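Local coordinates for uncharacterized protein YPL067C (Saccharomyces cerevisiae, PDB 5KCI) that is of unknown function but, as a cytoplasmic DUF3605-family protein, may be linked to the histidine triad and amyloid toxicity, at residues K23-S28 with A32-S37; Y96-E99 with V103-V106. All coordinates share one frame; numbering follows the deposited sequence.

From the N terminus, helix 19-28 comes first, and contact 1 closes the short turn that follows it by laying 32-37 back against 23-28. The chain then runs through helices 38-51 and 56-64 and strand 87-91. Contact 2 closes the connection into strand 102-109, pairing 96-99 with 103-106. The two closures are in series, neither nested nor crossed, and their centres are about 11 Å apart. They nevertheless touch: K35 O lies 2.9 Å from N97 N, a probable hydrogen bond, and L34 O packs against the ring of Y96. The N-terminal helix and its following loop are thereby tied to the loop that enters an inner strand of the antiparallel sheet.

Contact 1. Residues K23-S28 with A32-S37; sequences KEIIES and ARLKRS
In I25 the first torsion (chi1 -68°) sets CG2 anti to the backbone N, on the side of L34, where it meets L34 CG and CD2; in L34 (chi1 -57°) CG stands anti to the carbonyl carbon, which carries it and its methyls back toward the helix. The evidence is a set of close apolar contacts: I25 CG2 lies 3.7 Å from L34 CD2 and equally close, 3.7 Å, to L34 CG. I25 CD1 adds a second touch at 3.9 Å from L34 CD2, so that one leucine methyl is met by both branches of the isoleucine. The side chains run past one another in opposite directions, which makes this an alongside packing. The other leucine methyl, CD1, faces I26, whose CG1 is 4.3 Å away, a looser approach.

The motif is a helix followed by a short turn that folds the chain back: I25 and I26 lie on helix 19-28, and R33 ends a 3-10 segment from which an extended loop leads to helix 38-51. The CA atoms of I25 and R33 are 7.3 Å apart. The exposed R33 approaches through its CB, which lies 4.3 Å from I25 CG2.

Apolar packing alone joins the two segments, and the polar atoms involved pair within their own segment or outside the contact. S28 OG bonds back to I25 O, reaching it from above the carbonyl plane, and R33 O accepts a bond from W17 NE1. W17 also touches I25, whereas F152 of strand 149-152, at one edge of the sheet, touches both I26 and L34.

Contact 2. Residues Y96-E99 with V103-V106; sequences YNFE and VHLV
Y96 grips the imidazole of H104 in two ways, and together they form the tight part of this contact. Its backbone N donates to H104 ND1 over 3.1 Å, with an N-H...acceptor angle of 171°; the donor lies close to the imidazole plane, at the edge of the ring. The phenol ring of the same residue receives H104 CE1 over one face, 3.6 Å from Y96 CG and nearer the rim than the centre. With ring centroids 4.8 Å apart and planes at 78°, the pair is T-shaped, the histidine supplying the edge. H104 CG stands anti to the backbone N (chi1 -173°), which swings the imidazole out toward the loop, and the second torsion then turns ND1 to the Y96 amide.

F98 is the looser partner. Its CE2 comes no closer than 3.8 Å to H104 ND1, and the two rings meet obliquely, their centroids 5.7 Å apart, so neither a stack nor a T-shape describes them. The three rings form an aromatic cluster where the loop after strand 87-91 turns into strand 102-109. That strand belongs to the antiparallel sheet beside 165-172, whose H168 ND1 is hydrogen-bonded to H104 NE2. Both imidazole nitrogens are therefore engaged, which should restrict the ring's rotation. With an alanine in place of H104, the Y96 amide and H168 would probably lose their imidazole partner, and a gap is likely to open against the phenol face.

Away from the imidazole, the hydroxyl of Y96 is bonded to N154 ND2, and K35 makes a cation-pi contact with the Y96 ring. A bound sulfate, probably a remnant of crystallisation, lies about 4 Å from the Y96 side chain.

Contact 1. Residues K23-S28 with A32-S37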
ATOM      1  N   LYS A  23     -10.521  -5.107   9.395  1.00 28.45           N
ATOM      2  CA  LYS A  23     -10.462  -6.436   8.802  1.00 44.22           C
ATOM      3  C   LYS A  23     -11.822  -6.843   8.241  1.00 29.70           C
ATOM      4  O   LYS A  23     -11.901  -7.421   7.145  1.00 30.74           O
ATOM      5  CB  LYS A  23      -9.955  -7.451   9.830  1.00 85.49           C
ATOM      6  CG  LYS A  23      -8.481  -7.265  10.182  1.00123.82           C
ATOM      7  CD  LYS A  23      -7.875  -8.492  10.855  1.00158.35           C
ATOM      8  CE  LYS A  23      -7.118  -9.384   9.873  1.00187.51           C
ATOM      9  NZ  LYS A  23      -6.023  -8.678   9.143  1.00202.67           N
ATOM     10  N   GLU A  24     -12.901  -6.521   8.951  1.00 35.08           N
ATOM     11  CA  GLU A  24     -14.222  -6.903   8.464  1.00 43.00           C
ATOM     12  C   GLU A  24     -14.563  -6.164   7.176  1.00 36.45           C
ATOM     13  O   GLU A  24     -15.107  -6.755   6.236  1.00 38.26           O
ATOM     14  CB  GLU A  24     -15.279  -6.624   9.535  1.00 72.32           C
ATOM     15  CG  GLU A  24     -15.224  -7.563  10.734  1.00 89.89           C
ATOM     16  CD  GLU A  24     -16.089  -7.088  11.898  1.00 99.80           C
ATOM     17  OE1 GLU A  24     -16.918  -6.173  11.699  1.00 98.70           O
ATOM     18  OE2 GLU A  24     -15.929  -7.628  13.015  1.00 97.51           O
ATOM     19  N   ILE A  25     -14.247  -4.870   7.117  1.00 28.26           N
ATOM     20  CA  ILE A  25     -14.480  -4.084   5.902  1.00 33.21           C
ATOM     21  C   ILE A  25     -13.673  -4.633   4.732  1.00 33.78           C
ATOM     22  O   ILE A  25     -14.183  -4.744   3.606  1.00 30.66           O
ATOM     23  CB  ILE A  25     -14.160  -2.604   6.182  1.00 31.12           C
ATOM     24  CG1 ILE A  25     -15.189  -2.031   7.164  1.00 33.86           C
ATOM     25  CG2 ILE A  25     -14.145  -1.774   4.879  1.00 30.17           C
ATOM     26  CD1 ILE A  25     -14.810  -0.679   7.761  1.00 36.51           C
ATOM     27  N   ILE A  26     -12.398  -4.965   4.959  1.00 27.53           N
ATOM     28  CA  ILE A  26     -11.576  -5.470   3.863  1.00 31.83           C
ATOM     29  C   ILE A  26     -12.126  -6.807   3.375  1.00 28.46           C
ATOM     30  O   ILE A  26     -12.203  -7.071   2.160  1.00 26.85           O
ATOM     31  CB  ILE A  26     -10.108  -5.577   4.313  1.00 25.90           C
ATOM     32  CG1 ILE A  26      -9.486  -4.185   4.435  1.00 23.19           C
ATOM     33  CG2 ILE A  26      -9.289  -6.414   3.344  1.00 28.71           C
ATOM     34  CD1 ILE A  26      -8.094  -4.193   5.113  1.00 27.64           C
ATOM     35  N   GLU A  27     -12.539  -7.650   4.317  1.00 32.38           N
ATOM     36  CA  GLU A  27     -13.106  -8.955   4.004  1.00 41.63           C
ATOM     37  C   GLU A  27     -14.408  -8.830   3.224  1.00 33.35           C
ATOM     38  O   GLU A  27     -14.659  -9.605   2.297  1.00 32.67           O
ATOM     39  CB  GLU A  27     -13.344  -9.720   5.311  1.00 58.83           C
ATOM     40  CG  GLU A  27     -14.067 -11.048   5.178  1.00 71.44           C
ATOM     41  CD  GLU A  27     -13.224 -12.121   4.525  1.00 80.70           C
ATOM     42  OE1 GLU A  27     -12.028 -11.871   4.255  1.00 76.21           O
ATOM     43  OE2 GLU A  27     -13.761 -13.223   4.281  1.00 86.42           O
ATOM     44  N   SER A  28     -15.273  -7.901   3.615  1.00 34.64           N
ATOM     45  CA  SER A  28     -16.532  -7.724   2.901  1.00 38.99           C
ATOM     46  C   SER A  28     -16.348  -7.016   1.572  1.00 35.49           C
ATOM     47  O   SER A  28     -17.265  -7.039   0.740  1.00 33.07           O
ATOM     48  CB  SER A  28     -17.520  -6.942   3.774  1.00 39.88           C
ATOM     49  OG  SER A  28     -17.075  -5.618   3.981  1.00 35.42           O
ATOM     50  N   ALA A  32     -15.102   1.379   0.206  1.00 29.03           N
ATOM     51  CA  ALA A  32     -15.424   2.803   0.194  1.00 35.65           C
ATOM     52  C   ALA A  32     -15.634   3.323   1.608  1.00 41.07           C
ATOM     53  O   ALA A  32     -15.415   4.511   1.874  1.00 42.52           O
ATOM     54  CB  ALA A  32     -16.669   3.064  -0.643  1.00 35.62           C
ATOM     55  N   ARG A  33     -16.067   2.447   2.514  1.00 32.54           N
ATOM     56  CA  ARG A  33     -16.233   2.778   3.941  1.00 34.65           C
ATOM     57  C   ARG A  33     -14.938   3.190   4.622  1.00 34.13           C
ATOM     58  O   ARG A  33     -14.986   3.731   5.745  1.00 39.40           O
ATOM     59  CB  ARG A  33     -16.797   1.581   4.690  1.00 37.67           C
ATOM     60  CG  ARG A  33     -18.272   1.327   4.516  1.00 42.32           C
ATOM     61  CD  ARG A  33     -18.671   0.064   5.269  1.00 61.09           C
ATOM     62  NE  ARG A  33     -20.083   0.036   5.652  1.00 93.83           N
ATOM     63  CZ  ARG A  33     -20.552   0.327   6.866  1.00132.66           C
ATOM     64  NH1 ARG A  33     -19.735   0.680   7.852  1.00156.97           N
ATOM     65  NH2 ARG A  33     -21.855   0.262   7.100  1.00141.25           N
ATOM     66  N   LEU A  34     -13.780   2.865   4.045  1.00 32.30           N
ATOM     67  CA  LEU A  34     -12.500   3.263   4.635  1.00 42.13           C
ATOM     68  C   LEU A  34     -12.257   4.686   4.164  1.00 50.10           C
ATOM     69  O   LEU A  34     -11.820   4.917   3.034  1.00 57.69           O
ATOM     70  CB  LEU A  34     -11.366   2.332   4.222  1.00 42.84           C
ATOM     71  CG  LEU A  34     -11.519   0.843   4.532  1.00 37.51           C
ATOM     72  CD1 LEU A  34     -10.393   0.024   3.893  1.00 38.82           C
ATOM     73  CD2 LEU A  34     -11.579   0.601   6.051  1.00 37.90           C
ATOM     74  N   LYS A  35     -12.611   5.642   5.007  1.00 53.99           N
ATOM     75  CA  LYS A  35     -12.629   7.045   4.638  1.00 57.22           C
ATOM     76  C   LYS A  35     -11.623   7.809   5.487  1.00 61.08           C
ATOM     77  O   LYS A  35     -11.181   7.341   6.544  1.00 42.16           O
ATOM     78  CB  LYS A  35     -14.032   7.646   4.807  1.00 63.86           C
ATOM     79  CG  LYS A  35     -14.562   8.335   3.552  1.00 83.90           C
ATOM     80  CD  LYS A  35     -13.864   9.673   3.280  1.00101.67           C
ATOM     81  CE  LYS A  35     -12.989   9.674   2.010  1.00110.41           C
ATOM     82  NZ  LYS A  35     -11.975   8.577   1.883  1.00116.33           N
ATOM     83  N   ARG A  36     -11.241   8.978   4.984  1.00 59.88           N
ATOM     84  CA  ARG A  36     -10.410   9.892   5.740  1.00 56.40           C
ATOM     85  C   ARG A  36     -11.254  10.630   6.766  1.00 54.21           C
ATOM     86  O   ARG A  36     -12.471  10.750   6.638  1.00 57.94           O
ATOM     87  CB  ARG A  36      -9.733  10.905   4.823  1.00 53.17           C
ATOM     88  CG  ARG A  36      -8.780  10.306   3.828  1.00 47.39           C
ATOM     89  CD  ARG A  36      -7.998  11.373   3.086  1.00 44.47           C
ATOM     90  NE  ARG A  36      -7.065  10.781   2.137  1.00 39.38           N
ATOM     91  CZ  ARG A  36      -7.400  10.466   0.892  1.00 50.25           C
ATOM     92  NH1 ARG A  36      -6.508   9.921   0.075  1.00 55.32           N
ATOM     93  NH2 ARG A  36      -8.641  10.677   0.468  1.00 53.80           N
ATOM     94  N   SER A  37     -10.591  11.116   7.804  1.00 54.85           N
ATOM     95  CA  SER A  37     -11.256  12.015   8.731  1.00 69.02           C
ATOM     96  C   SER A  37     -11.686  13.282   7.997  1.00 85.35           C
ATOM     97  O   SER A  37     -11.136  13.640   6.951  1.00 84.33           O
ATOM     98  CB  SER A  37     -10.331  12.368   9.894  1.00 65.24           C
ATOM     99  OG  SER A  37      -9.155  13.010   9.439  1.00 66.57           O
TER

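Contact 2. Residues Y96-E99 with V103-V106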
ATOM      1  N   TYR A  96      -5.956   7.294   5.849  1.00 27.66           N
ATOM      2  CA  TYR A  96      -7.354   7.154   6.208  1.00 31.76           C
ATOM      3  C   TYR A  96      -7.513   7.150   7.730  1.00 32.90           C
ATOM      4  O   TYR A  96      -6.540   7.109   8.483  1.00 34.18           O
ATOM      5  CB  TYR A  96      -7.940   5.883   5.633  1.00 26.79           C
ATOM      6  CG  TYR A  96      -7.949   5.808   4.096  1.00 24.23           C
ATOM      7  CD1 TYR A  96      -7.550   6.884   3.323  1.00 27.31           C
ATOM      8  CD2 TYR A  96      -8.350   4.647   3.461  1.00 31.06           C
ATOM      9  CE1 TYR A  96      -7.570   6.783   1.888  1.00 31.11           C
ATOM     10  CE2 TYR A  96      -8.357   4.538   2.071  1.00 29.97           C
ATOM     11  CZ  TYR A  96      -7.982   5.606   1.305  1.00 34.62           C
ATOM     12  OH  TYR A  96      -8.013   5.463  -0.067  1.00 34.24           O
ATOM     13  N   ASN A  97      -8.766   7.134   8.173  1.00 31.49           N
ATOM     14  CA  ASN A  97      -9.089   7.404   9.580  1.00 35.53           C
ATOM     15  C   ASN A  97      -9.170   6.086  10.320  1.00 32.94           C
ATOM     16  O   ASN A  97     -10.213   5.431  10.367  1.00 34.66           O
ATOM     17  CB  ASN A  97     -10.391   8.173   9.693  1.00 38.08           C
ATOM     18  CG  ASN A  97     -10.656   8.645  11.104  1.00 47.37           C
ATOM     19  OD1 ASN A  97      -9.738   8.769  11.911  1.00 48.42           O
ATOM     20  ND2 ASN A  97     -11.915   8.928  11.398  1.00 45.05           N
ATOM     21  N   PHE A  98      -8.048   5.704  10.922  1.00 31.19           N
ATOM     22  CA  PHE A  98      -7.888   4.455  11.641  1.00 28.97           C
ATOM     23  C   PHE A  98      -7.560   4.751  13.105  1.00 33.73           C
ATOM     24  O   PHE A  98      -7.175   5.863  13.462  1.00 37.96           O
ATOM     25  CB  PHE A  98      -6.769   3.630  11.017  1.00 33.38           C
ATOM     26  CG  PHE A  98      -7.005   3.278   9.587  1.00 30.26           C
ATOM     27  CD1 PHE A  98      -8.217   2.763   9.191  1.00 34.09           C
ATOM     28  CD2 PHE A  98      -6.001   3.435   8.654  1.00 26.10           C
ATOM     29  CE1 PHE A  98      -8.442   2.419   7.872  1.00 38.60           C
ATOM     30  CE2 PHE A  98      -6.219   3.095   7.329  1.00 26.52           C
ATOM     31  CZ  PHE A  98      -7.433   2.576   6.947  1.00 27.35           C
ATOM     32  N   GLU A  99      -7.673   3.735  13.954  1.00 34.93           N
ATOM     33  CA  GLU A  99      -7.402   3.968  15.367  1.00 35.22           C
ATOM     34  C   GLU A  99      -5.905   4.207  15.577  1.00 35.65           C
ATOM     35  O   GLU A  99      -5.077   3.797  14.760  1.00 32.52           O
ATOM     36  CB  GLU A  99      -7.903   2.798  16.205  1.00 37.15           C
ATOM     37  CG  GLU A  99      -7.182   1.455  16.003  1.00 32.97           C
ATOM     38  CD  GLU A  99      -7.548   0.429  17.049  1.00 39.49           C
ATOM     39  OE1 GLU A  99      -7.484   0.762  18.255  1.00 36.90           O
ATOM     40  OE2 GLU A  99      -7.872  -0.722  16.682  1.00 30.25           O
ATOM     41  N   VAL A 103      -0.797   2.157  10.984  1.00 27.81           N
ATOM     42  CA  VAL A 103       0.091   2.886  10.102  1.00 24.67           C
ATOM     43  C   VAL A 103      -0.368   2.578   8.690  1.00 26.62           C
ATOM     44  O   VAL A 103      -0.581   1.410   8.359  1.00 26.99           O
ATOM     45  CB  VAL A 103       1.543   2.451  10.320  1.00 28.23           C
ATOM     46  CG1 VAL A 103       2.459   3.082   9.342  1.00 29.56           C
ATOM     47  CG2 VAL A 103       1.982   2.822  11.754  1.00 37.09           C
ATOM     48  N   HIS A 104      -0.531   3.615   7.879  1.00 28.17           N
ATOM     49  CA  HIS A 104      -1.090   3.466   6.530  1.00 25.85           C
ATOM     50  C   HIS A 104       0.041   3.654   5.529  1.00 24.71           C
ATOM     51  O   HIS A 104       0.520   4.780   5.328  1.00 29.70           O
ATOM     52  CB  HIS A 104      -2.182   4.511   6.337  1.00 27.67           C
ATOM     53  CG  HIS A 104      -2.942   4.372   5.072  1.00 27.96           C
ATOM     54  ND1 HIS A 104      -4.132   5.028   4.864  1.00 29.79           N
ATOM     55  CD2 HIS A 104      -2.697   3.659   3.947  1.00 27.75           C
ATOM     56  CE1 HIS A 104      -4.583   4.747   3.653  1.00 35.79           C
ATOM     57  NE2 HIS A 104      -3.728   3.923   3.071  1.00 27.39           N
ATOM     58  N   LEU A 105       0.474   2.568   4.913  1.00 22.71           N
ATOM     59  CA  LEU A 105       1.524   2.608   3.900  1.00 24.12           C
ATOM     60  C   LEU A 105       0.913   2.366   2.533  1.00 23.80           C
ATOM     61  O   LEU A 105      -0.207   1.883   2.424  1.00 24.29           O
ATOM     62  CB  LEU A 105       2.608   1.553   4.151  1.00 26.07           C
ATOM     63  CG  LEU A 105       3.225   1.518   5.546  1.00 28.44           C
ATOM     64  CD1 LEU A 105       4.271   0.410   5.625  1.00 26.55           C
ATOM     65  CD2 LEU A 105       3.852   2.868   5.883  1.00 28.84           C
ATOM     66  N   VAL A 106       1.681   2.708   1.500  1.00 24.63           N
ATOM     67  CA  VAL A 106       1.310   2.469   0.108  1.00 21.28           C
ATOM     68  C   VAL A 106       2.450   1.708  -0.531  1.00 22.38           C
ATOM     69  O   VAL A 106       3.608   2.118  -0.428  1.00 26.89           O
ATOM     70  CB  VAL A 106       1.031   3.766  -0.664  1.00 23.39           C
ATOM     71  CG1 VAL A 106       0.610   3.427  -2.138  1.00 29.67           C
ATOM     72  CG2 VAL A 106      -0.046   4.575   0.034  1.00 28.14           C
TER